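Local coordinates for 3,4-dihydroxy-2-butanone 4-phosphate synthase (Candida albicans, PDB 1TKS), which catalyses the conversion of D-ribulose 5-phosphate to formate and 3,4-dihydroxy-2-butanone 4-phosphate, a step of riboflavin biosynthesis, at residues 105-108 / 109-113; 149-152 / 153-157. All coordinates share one frame; numbering follows the deposited sequence.

Contact 1. Residues 105-108 / 109-113; sequences DRAL and TTRSL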
# COMPACT_ATOMS: atom_id res chain seq x y z
N ASP B 105 2.90 13.37 -2.14
CA ASP B 105 1.48 13.33 -2.48
C ASP B 105 0.63 12.64 -1.42
O ASP B 105 -0.42 13.15 -1.03
CB ASP B 105 1.29 12.64 -3.84
CG ASP B 105 1.77 13.50 -5.01
OD1 ASP B 105 2.35 14.58 -4.77
OD2 ASP B 105 1.56 13.09 -6.16
N ARG B 106 1.07 11.47 -0.95
CA ARG B 106 0.29 10.77 0.08
C ARG B 106 0.22 11.58 1.36
O ARG B 106 -0.81 11.57 2.04
CB ARG B 106 0.86 9.37 0.34
CG ARG B 106 0.41 8.36 -0.72
CD ARG B 106 0.53 6.92 -0.27
NE ARG B 106 1.87 6.37 -0.43
CZ ARG B 106 2.18 5.11 -0.16
NH1 ARG B 106 1.25 4.28 0.29
NH2 ARG B 106 3.42 4.66 -0.35
N ALA B 107 1.29 12.30 1.69
CA ALA B 107 1.28 13.13 2.89
C ALA B 107 0.31 14.29 2.71
O ALA B 107 -0.46 14.62 3.62
CB ALA B 107 2.68 13.65 3.18
N LEU B 108 0.33 14.90 1.52
CA LEU B 108 -0.56 16.03 1.23
C LEU B 108 -2.01 15.58 1.28
O LEU B 108 -2.86 16.28 1.84
CB LEU B 108 -0.24 16.61 -0.16
CG LEU B 108 -1.15 17.71 -0.74
CD1 LEU B 108 -1.26 18.88 0.24
CD2 LEU B 108 -0.58 18.20 -2.07
N THR B 109 -2.30 14.42 0.71
CA THR B 109 -3.67 13.92 0.72
C THR B 109 -4.12 13.65 2.15
O THR B 109 -5.24 13.97 2.53
CB THR B 109 -3.78 12.62 -0.11
OG1 THR B 109 -3.54 12.93 -1.49
CG2 THR B 109 -5.16 12.01 0.04
N THR B 110 -3.23 13.06 2.95
CA THR B 110 -3.55 12.76 4.34
C THR B 110 -3.86 14.03 5.14
O THR B 110 -4.85 14.08 5.88
CB THR B 110 -2.40 11.98 5.01
OG1 THR B 110 -2.22 10.74 4.30
CG2 THR B 110 -2.73 11.68 6.46
N ARG B 111 -3.03 15.06 4.99
CA ARG B 111 -3.26 16.31 5.71
C ARG B 111 -4.57 16.94 5.23
O ARG B 111 -5.32 17.52 6.03
CB ARG B 111 -2.10 17.29 5.48
CG ARG B 111 -0.74 16.82 6.02
CD ARG B 111 0.26 17.98 6.09
NE ARG B 111 0.46 18.62 4.79
CZ ARG B 111 1.27 18.17 3.84
NH1 ARG B 111 1.98 17.06 4.03
NH2 ARG B 111 1.36 18.81 2.68
N SER B 112 -4.84 16.81 3.94
CA SER B 112 -6.06 17.37 3.36
C SER B 112 -7.31 16.69 3.89
O SER B 112 -8.35 17.33 4.06
CB SER B 112 -6.00 17.27 1.83
OG SER B 112 -4.90 18.03 1.33
N LEU B 113 -7.23 15.39 4.17
CA LEU B 113 -8.40 14.71 4.70
C LEU B 113 -8.70 15.22 6.10
O LEU B 113 -9.85 15.22 6.54
CB LEU B 113 -8.19 13.19 4.71
CG LEU B 113 -8.17 12.55 3.32
CD1 LEU B 113 -7.52 11.18 3.39
CD2 LEU B 113 -9.59 12.45 2.78

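Contact 2. Residues 149-152 / 153-157; sequences AVQL and STLAG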
# COMPACT_ATOMS: atom_id res chain seq x y z
N ALA B 149 -6.68 5.53 16.29
CA ALA B 149 -6.09 6.70 15.63
C ALA B 149 -6.96 7.94 15.81
O ALA B 149 -6.46 9.00 16.19
CB ALA B 149 -5.88 6.42 14.13
N VAL B 150 -8.26 7.82 15.53
CA VAL B 150 -9.15 8.96 15.69
C VAL B 150 -9.27 9.36 17.16
O VAL B 150 -9.42 10.53 17.49
CB VAL B 150 -10.54 8.66 15.09
CG1 VAL B 150 -11.48 9.85 15.27
CG2 VAL B 150 -10.40 8.32 13.60
N GLN B 151 -9.18 8.37 18.06
CA GLN B 151 -9.27 8.64 19.49
C GLN B 151 -8.05 9.45 19.94
O GLN B 151 -8.17 10.39 20.73
CB GLN B 151 -9.32 7.33 20.27
CG GLN B 151 -9.70 7.49 21.75
CD GLN B 151 -11.19 7.41 21.97
OE1 GLN B 151 -11.86 8.41 22.23
NE2 GLN B 151 -11.72 6.20 21.87
N LEU B 152 -6.87 9.06 19.47
CA LEU B 152 -5.64 9.76 19.83
C LEU B 152 -5.70 11.20 19.36
O LEU B 152 -5.41 12.12 20.12
CB LEU B 152 -4.42 9.06 19.21
CG LEU B 152 -4.00 7.78 19.94
CD1 LEU B 152 -3.04 6.97 19.08
CD2 LEU B 152 -3.35 8.14 21.27
N SER B 153 -6.10 11.41 18.11
CA SER B 153 -6.20 12.76 17.58
C SER B 153 -7.17 13.60 18.40
O SER B 153 -6.89 14.75 18.73
CB SER B 153 -6.63 12.72 16.11
OG SER B 153 -5.58 12.21 15.30
N THR B 154 -8.32 13.03 18.74
CA THR B 154 -9.32 13.74 19.53
C THR B 154 -8.76 14.12 20.90
O THR B 154 -8.89 15.27 21.34
CB THR B 154 -10.59 12.87 19.73
OG1 THR B 154 -11.16 12.58 18.45
CG2 THR B 154 -11.62 13.61 20.58
N LEU B 155 -8.14 13.17 21.58
CA LEU B 155 -7.56 13.43 22.89
C LEU B 155 -6.48 14.50 22.82
O LEU B 155 -6.29 15.26 23.78
CB LEU B 155 -6.98 12.15 23.47
CG LEU B 155 -7.99 11.04 23.77
CD1 LEU B 155 -7.25 9.73 24.00
CD2 LEU B 155 -8.83 11.42 24.99
N ALA B 156 -5.78 14.56 21.69
CA ALA B 156 -4.71 15.52 21.49
C ALA B 156 -5.23 16.91 21.09
O ALA B 156 -4.44 17.84 20.91
CB ALA B 156 -3.74 14.99 20.43
N GLY B 157 -6.55 17.03 20.96
CA GLY B 157 -7.15 18.30 20.58
C GLY B 157 -7.04 18.62 19.10
O GLY B 157 -7.26 19.75 18.69

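Contact 1. Residues 105-108 / 109-113
Arg-111 folds back along helix 103-114 onto the turn before it, meeting Ala-107 and Leu-108. Its CB lies 3.6 Å from Ala-107 O, the carbonyl oxygen that takes the backbone N-H of Arg-111 in an i to i+4 bond. CG comes nearer, 3.3 Å from Ala-107 O, because the first torsion sets it beside the backbone N and anti to the carbonyl carbon. The chain then runs extended through CD; a bend at chi3 (-57°) brings NE round, and chi4 (-82°) swings the guanidinium over the preceding turn. One face of the guanidinium lies over Leu-108 CA, which stands 3.5 Å off its plane and is displaced toward its rim. At the tip the two nitrogens diverge. NH1 passes Ala-107 CB at 3.6 Å and bonds to Ile-42 O, whereas NH2 lies 3.6 Å from Leu-108 CD1, the side chains of Leu-108 and Arg-111 crossing at about a right angle.

Two hydroxyls on this helix also turn back one turn. Thr-110 OG1 donates to Arg-106 O at 2.8 Å, and Ser-112 OG to Leu-108 O at 2.7 Å. Each carbonyl oxygen also accepts the backbone N-H of the same residue, with hydroxyl and N-H arriving from opposite faces of the carbonyl plane. The serine hydroxyl lies 37° out of that plane, away from a lone pair. Beyond the helix, Arg-106 NH1 bonds to Gly-56 O and NH2 to Ser-55 O of the second subunit, so Arg-106 carries this face of the helix to the second subunit.

The chemistry implies that both hydroxyls spend their proton within the helix, each making its carbonyl a double acceptor, while Arg-111 combines apolar and backbone packing with a polar link to the loop at Ile-42.

Contact 2. Residues 149-152 / 153-157
Thr-154 and Leu-155 pack back on Val-150 and Gln-151 in the last turns of helix 145-155, which ends in a Schellman motif at Gly-157. The positive phi of Gly-157 takes the chain out of the helix, and its N bonds to Thr-154 O. One residue earlier, Ala-156 N reaches Leu-152 O at 2.9 Å, though the angle at hydrogen has closed to 142°.

Ser-153, Thr-154 and Leu-155 share one first-torsion setting, with the gamma atom beside the backbone N and anti to the carbonyl carbon (chi1 -61° in Thr-154); what separates them is the partner each reaches. From this position Thr-154 OG1 faces back along the helix and donates to Val-150 O at 2.9 Å. The backbone N-H of Thr-154 uses the same oxygen from the opposite face of the carbonyl plane. Ser-153 OG is bonded instead to Ala-161 O and Tyr-15 OH, tying the helix to the segment before strand 162-166 and to helix 8-16.

Gln-151 departs from that setting: CG is anti to the backbone N (chi1 -168°), and a bend at chi2 follows. It meets Leu-155 there, and the two side chains pass at a slant, Gln-151 CG 4.0 Å from Leu-155 CD1. Leu-152 and Leu-155 both pack on Leu-12 of helix 8-16 and Leu-198 of helix 195-203, so the two leucines join the helix end to both of these helices. Val-150 instead touches Pro-61 of strand 59-63 and Pro-160.

The leucine branch also meets the backbone: Leu-155 CG lies 3.1 Å from Gln-151 O, the oxygen that takes the backbone N-H of Leu-155, while Leu-155 CD1 stands 3.5 Å from that same oxygen.

Contacts 1 and 2 lie on two separate helices of one chain, 103-114 and 145-155, in series along the sequence. Their centres are 18 Å apart and their nearest atoms about 9 Å, without touching. The parallel strands 59-63 and 129-134 relate them: contact 1 packs on Ile-129 of one, contact 2 on Pro-61 of the other. Contact 2 is nearer the active site. The side chain of Val-150 is about 5 Å from that of Thr-146, a probable substrate-binding residue, and that of Ala-149 about 6 Å from that of His-145, a likely magnesium ligand; both site residues lie in the first turn of helix 145-155. Contact 1 lies away from these sites.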